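Local structure of orotidine 5'-phosphate decarboxylase (4DBD) at residues Y16-L19 / K20-N24; A124-I127 / K128-R132. The protein probably catalyses the decarboxylation of orotidine 5'-monophosphate to uridine 5'-monophosphate, the last step of de novo UMP biosynthesis, as a homodimeric TIM-barrel enzyme. One frame throughout, in Å; residues are numbered along the deposited sequence.

Contact 1: Y16-L19 / K20-N24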
loop_
_atom_site.group_PDB
_atom_site.type_symbol
_atom_site.label_atom_id
_atom_site.label_comp_id
_atom_site.label_asym_id
_atom_site.label_seq_id
_atom_site.Cartn_x
_atom_site.Cartn_y
_atom_site.Cartn_z
ATOM N N TYR A 16 -22.551 -9.800 -9.706
ATOM C CA TYR A 16 -21.973 -10.546 -10.808
ATOM C C TYR A 16 -22.700 -10.265 -12.114
ATOM O O TYR A 16 -22.076 -10.170 -13.165
ATOM C CB TYR A 16 -21.987 -12.046 -10.508
ATOM C CG TYR A 16 -21.201 -12.868 -11.506
ATOM C CD1 TYR A 16 -19.833 -13.039 -11.364
ATOM C CD2 TYR A 16 -21.831 -13.473 -12.591
ATOM C CE1 TYR A 16 -19.104 -13.790 -12.275
ATOM C CE2 TYR A 16 -21.119 -14.228 -13.504
ATOM C CZ TYR A 16 -19.754 -14.382 -13.344
ATOM O OH TYR A 16 -19.035 -15.129 -14.255
ATOM N N GLN A 17 -24.026 -10.161 -12.053
ATOM C CA GLN A 17 -24.806 -9.933 -13.268
ATOM C C GLN A 17 -24.453 -8.598 -13.924
ATOM O O GLN A 17 -24.294 -8.523 -15.145
ATOM C CB GLN A 17 -26.309 -10.031 -12.984
ATOM C CG GLN A 17 -26.717 -11.357 -12.361
ATOM C CD GLN A 17 -26.236 -12.553 -13.167
ATOM O OE1 GLN A 17 -26.256 -12.535 -14.400
ATOM N NE2 GLN A 17 -25.795 -13.602 -12.471
ATOM N N VAL A 18 -24.317 -7.551 -13.111
ATOM C CA VAL A 18 -23.885 -6.239 -13.606
ATOM C C VAL A 18 -22.534 -6.314 -14.318
ATOM O O VAL A 18 -22.367 -5.797 -15.428
ATOM C CB VAL A 18 -23.789 -5.210 -12.450
ATOM C CG1 VAL A 18 -23.091 -3.930 -12.909
ATOM C CG2 VAL A 18 -25.168 -4.909 -11.886
ATOM N N LEU A 19 -21.569 -6.966 -13.677
ATOM C CA LEU A 19 -20.232 -7.065 -14.250
ATOM C C LEU A 19 -20.242 -7.797 -15.593
ATOM O O LEU A 19 -19.453 -7.491 -16.476
ATOM C CB LEU A 19 -19.268 -7.727 -13.257
ATOM C CG LEU A 19 -19.141 -6.975 -11.927
ATOM C CD1 LEU A 19 -18.320 -7.756 -10.900
ATOM C CD2 LEU A 19 -18.539 -5.593 -12.155
ATOM N N LYS A 20 -21.154 -8.754 -15.755
ATOM C CA LYS A 20 -21.218 -9.516 -17.004
ATOM C C LYS A 20 -21.657 -8.676 -18.204
ATOM O O LYS A 20 -21.222 -8.928 -19.329
ATOM C CB LYS A 20 -22.094 -10.764 -16.851
ATOM C CG LYS A 20 -21.465 -11.851 -15.995
ATOM C CD LYS A 20 -20.151 -12.343 -16.593
ATOM C CE LYS A 20 -20.365 -13.063 -17.918
ATOM N NZ LYS A 20 -19.093 -13.598 -18.493
ATOM N N GLU A 21 -22.509 -7.680 -17.970
ATOM C CA GLU A 21 -22.875 -6.739 -19.027
ATOM C C GLU A 21 -21.732 -5.783 -19.315
ATOM O O GLU A 21 -21.462 -5.440 -20.473
ATOM C CB GLU A 21 -24.119 -5.934 -18.647
ATOM C CG GLU A 21 -25.429 -6.693 -18.808
ATOM C CD GLU A 21 -25.597 -7.298 -20.197
ATOM O OE1 GLU A 21 -25.737 -6.533 -21.178
ATOM O OE2 GLU A 21 -25.583 -8.544 -20.306
ATOM N N MET A 22 -21.063 -5.349 -18.253
ATOM C CA MET A 22 -19.950 -4.421 -18.393
ATOM C C MET A 22 -18.771 -5.077 -19.087
ATOM O O MET A 22 -17.998 -4.407 -19.764
ATOM C CB MET A 22 -19.522 -3.901 -17.023
ATOM C CG MET A 22 -20.614 -3.179 -16.260
ATOM S SD MET A 22 -19.912 -2.383 -14.798
ATOM C CE MET A 22 -21.132 -1.106 -14.487
ATOM N N GLU A 23 -18.645 -6.394 -18.932
ATOM C CA GLU A 23 -17.460 -7.110 -19.394
ATOM C C GLU A 23 -17.013 -6.725 -20.809
ATOM O O GLU A 23 -15.814 -6.530 -21.054
ATOM C CB GLU A 23 -17.658 -8.630 -19.267
ATOM C CG GLU A 23 -18.041 -9.341 -20.562
ATOM C CD GLU A 23 -18.323 -10.818 -20.352
ATOM O OE1 GLU A 23 -18.911 -11.452 -21.258
ATOM O OE2 GLU A 23 -17.961 -11.338 -19.273
ATOM N N ASN A 24 -17.963 -6.609 -21.735
ATOM C CA ASN A 24 -17.625 -6.293 -23.118
ATOM C C ASN A 24 -17.701 -4.795 -23.395
ATOM O O ASN A 24 -17.635 -4.356 -24.547
ATOM C CB ASN A 24 -18.526 -7.064 -24.086
ATOM C CG ASN A 24 -19.978 -6.664 -23.970
ATOM O OD1 ASN A 24 -20.421 -6.198 -22.921
ATOM N ND2 ASN A 24 -20.730 -6.843 -25.048
#
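V18 and M22, one helical turn apart, run side by side. M22 CG, anti to its own carbonyl carbon (chi1 -59°), lies 3.3 Å from V18 O, and the extended chain carries M22 CE on to within 3.8 Å of V18 CG1. L19 joins less closely, its CD2 4.4 Å from M22 SD. The inward side is buried: L19 and M22 rest on L8 of strand 6-10, and M22 also meets P196 and L200 of helix 196-210, whereas V18 stays partly exposed. The main chain beneath is held by M22 N bonded to V18 O (3.1 Å, 161° at the hydrogen). A close but partly exposed flank sets the aliphatic part of K20 alongside the Y16 ring, with K20 CG 3.5 Å from Y16 CE2; both side chains also touch L51. Bends at chi2 and chi3 of K20 then bring NZ to a 2.6 Å salt bridge with E23 OE2, met on its syn side; the same oxygen accepts a bond from D52 N. Q17 and E21 form the solvent side. A two-faced helix of this kind, linking strands 6-10 and 28-32, is typical of the beta-alpha-beta units of a TIM barrel.

Contact 2: A124-I127 / K128-R132; sequences ADYI and KNVIR
The V130 methyl CG2 sits over one face of the Y126 ring in a CH-pi contact, 4.0 Å from the ring centroid and 17° off its normal. It is displaced from the centre toward the CE2-CZ side of the rim, with Y126 CZ 3.9 Å from V130 CG2. The Y126 CG is anti to the backbone N (chi1 -179°), which puts the ring beside the carbonyl carbon, leaning toward V130 and passing obliquely under its CG2. On the neighbouring flank I127 CG2 meets I131 CD1 at 3.8 Å. Straight i to i+4 bonds fix the spacing of both pairs: V130 N to Y126 O and I131 N to I127 O are each 2.9 Å.

At the polar surface, R132 NH1 donates to N129 OD1 (3.0 Å), which lies in the guanidinium plane, while K128 CB packs over one guanidinium face. K128 itself extends past A124 O, its CG 3.1 Å from that oxygen.

Farther out, V130 rests on V90 and L94 of helix 90-103, whereas I127 and I131 cover A112 of strand 107-113. The chemistry therefore divides by direction: apolar contacts face the barrel and helix 90-103, an edge-to-face stack of Y126 on F123 of the second subunit serves the dimer, a salt bridge to D155 and a cation-pi contact with Y152 tie K128 to helix 146-155, and R132 and N129 hydrogen-bond as exposed side chains.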
loop_
_atom_site.group_PDB
_atom_site.type_symbol
_atom_site.label_atom_id
_atom_site.label_comp_id
_atom_site.label_asym_id
_atom_site.label_seq_id
_atom_site.Cartn_x
_atom_site.Cartn_y
_atom_site.Cartn_z
ATOM N N ALA A 124 9.836 13.762 -9.942
ATOM C CA ALA A 124 9.497 13.253 -11.263
ATOM C C ALA A 124 10.687 12.543 -11.904
ATOM O O ALA A 124 10.517 11.496 -12.527
ATOM C CB ALA A 124 9.013 14.383 -12.151
ATOM N N ASP A 125 11.880 13.120 -11.750
ATOM C CA ASP A 125 13.100 12.584 -12.354
ATOM C C ASP A 125 13.454 11.246 -11.737
ATOM O O ASP A 125 13.750 10.284 -12.448
ATOM C CB ASP A 125 14.277 13.565 -12.192
ATOM C CG ASP A 125 14.145 14.790 -13.079
ATOM O OD1 ASP A 125 13.797 14.625 -14.267
ATOM O OD2 ASP A 125 14.388 15.920 -12.588
ATOM N N TYR A 126 13.427 11.182 -10.412
ATOM C CA TYR A 126 13.641 9.917 -9.715
ATOM C C TYR A 126 12.631 8.853 -10.158
ATOM O O TYR A 126 12.994 7.732 -10.497
ATOM C CB TYR A 126 13.531 10.115 -8.209
ATOM C CG TYR A 126 13.763 8.830 -7.443
ATOM C CD1 TYR A 126 15.004 8.201 -7.474
ATOM C CD2 TYR A 126 12.743 8.240 -6.701
ATOM C CE1 TYR A 126 15.233 7.029 -6.784
ATOM C CE2 TYR A 126 12.962 7.062 -6.003
ATOM C CZ TYR A 126 14.209 6.462 -6.049
ATOM O OH TYR A 126 14.433 5.295 -5.364
ATOM N N ILE A 127 11.353 9.207 -10.139
ATOM C CA ILE A 127 10.316 8.250 -10.494
ATOM C C ILE A 127 10.474 7.789 -11.949
ATOM O O ILE A 127 10.374 6.605 -12.243
ATOM C CB ILE A 127 8.896 8.814 -10.181
ATOM C CG1 ILE A 127 8.586 8.578 -8.688
ATOM C CG2 ILE A 127 7.851 8.128 -11.035
ATOM C CD1 ILE A 127 7.495 9.469 -8.116
ATOM N N LYS A 128 10.744 8.718 -12.859
ATOM C CA LYS A 128 10.995 8.338 -14.251
ATOM C C LYS A 128 12.168 7.377 -14.380
ATOM O O LYS A 128 12.103 6.409 -15.143
ATOM C CB LYS A 128 11.192 9.581 -15.129
ATOM C CG LYS A 128 9.898 10.332 -15.358
ATOM C CD LYS A 128 10.069 11.532 -16.294
ATOM C CE LYS A 128 8.746 12.271 -16.464
ATOM N NZ LYS A 128 8.810 13.286 -17.559
ATOM N N ASN A 129 13.236 7.632 -13.633
ATOM C CA ASN A 129 14.368 6.709 -13.612
ATOM C C ASN A 129 14.003 5.322 -13.099
ATOM O O ASN A 129 14.425 4.311 -13.654
ATOM C CB ASN A 129 15.515 7.283 -12.788
ATOM C CG ASN A 129 16.207 8.407 -13.498
ATOM O OD1 ASN A 129 16.044 8.568 -14.709
ATOM N ND2 ASN A 129 16.976 9.200 -12.758
ATOM N N VAL A 130 13.239 5.271 -12.019
ATOM C CA VAL A 130 12.745 3.989 -11.533
ATOM C C VAL A 130 11.973 3.279 -12.639
ATOM O O VAL A 130 12.162 2.081 -12.881
ATOM C CB VAL A 130 11.872 4.164 -10.283
ATOM C CG1 VAL A 130 11.207 2.864 -9.927
ATOM C CG2 VAL A 130 12.718 4.673 -9.124
ATOM N N ILE A 131 11.092 4.012 -13.315
ATOM C CA ILE A 131 10.289 3.400 -14.371
ATOM C C ILE A 131 11.174 2.897 -15.509
ATOM O O ILE A 131 10.957 1.815 -16.049
ATOM C CB ILE A 131 9.203 4.371 -14.894
ATOM C CG1 ILE A 131 8.169 4.616 -13.789
ATOM C CG2 ILE A 131 8.540 3.820 -16.139
ATOM C CD1 ILE A 131 7.243 5.809 -14.047
ATOM N N ARG A 132 12.181 3.683 -15.867
ATOM C CA ARG A 132 13.131 3.257 -16.899
ATOM C C ARG A 132 13.903 1.978 -16.553
ATOM O O ARG A 132 14.086 1.116 -17.410
ATOM C CB ARG A 132 14.096 4.392 -17.229
ATOM C CG ARG A 132 13.427 5.553 -17.914
ATOM C CD ARG A 132 14.328 6.774 -17.892
ATOM N NE ARG A 132 13.708 7.903 -18.568
ATOM C CZ ARG A 132 13.726 9.149 -18.107
ATOM N NH1 ARG A 132 14.349 9.432 -16.969
ATOM N NH2 ARG A 132 13.127 10.111 -18.791
#

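Overall arrangement
Contacts 1 and 2 lie on opposite sides of the chain's centre, each centred about 18 Å from it, with their own centres 37 Å apart and nearest atoms about 27 Å apart. They belong to the first and fifth helical crossovers of the eight-stranded barrel, joining strand 6-10 to 28-32 and strand 107-113 to 138-141. Neither reaches the predicted active site directly: the M22 side chain is about 10 Å from the predicted substrate-binding G187, and that of I127 about 12 Å from K61, the predicted proton donor. The second subunit touches contact 2 but not contact 1, so only the former takes part in the dimer interface.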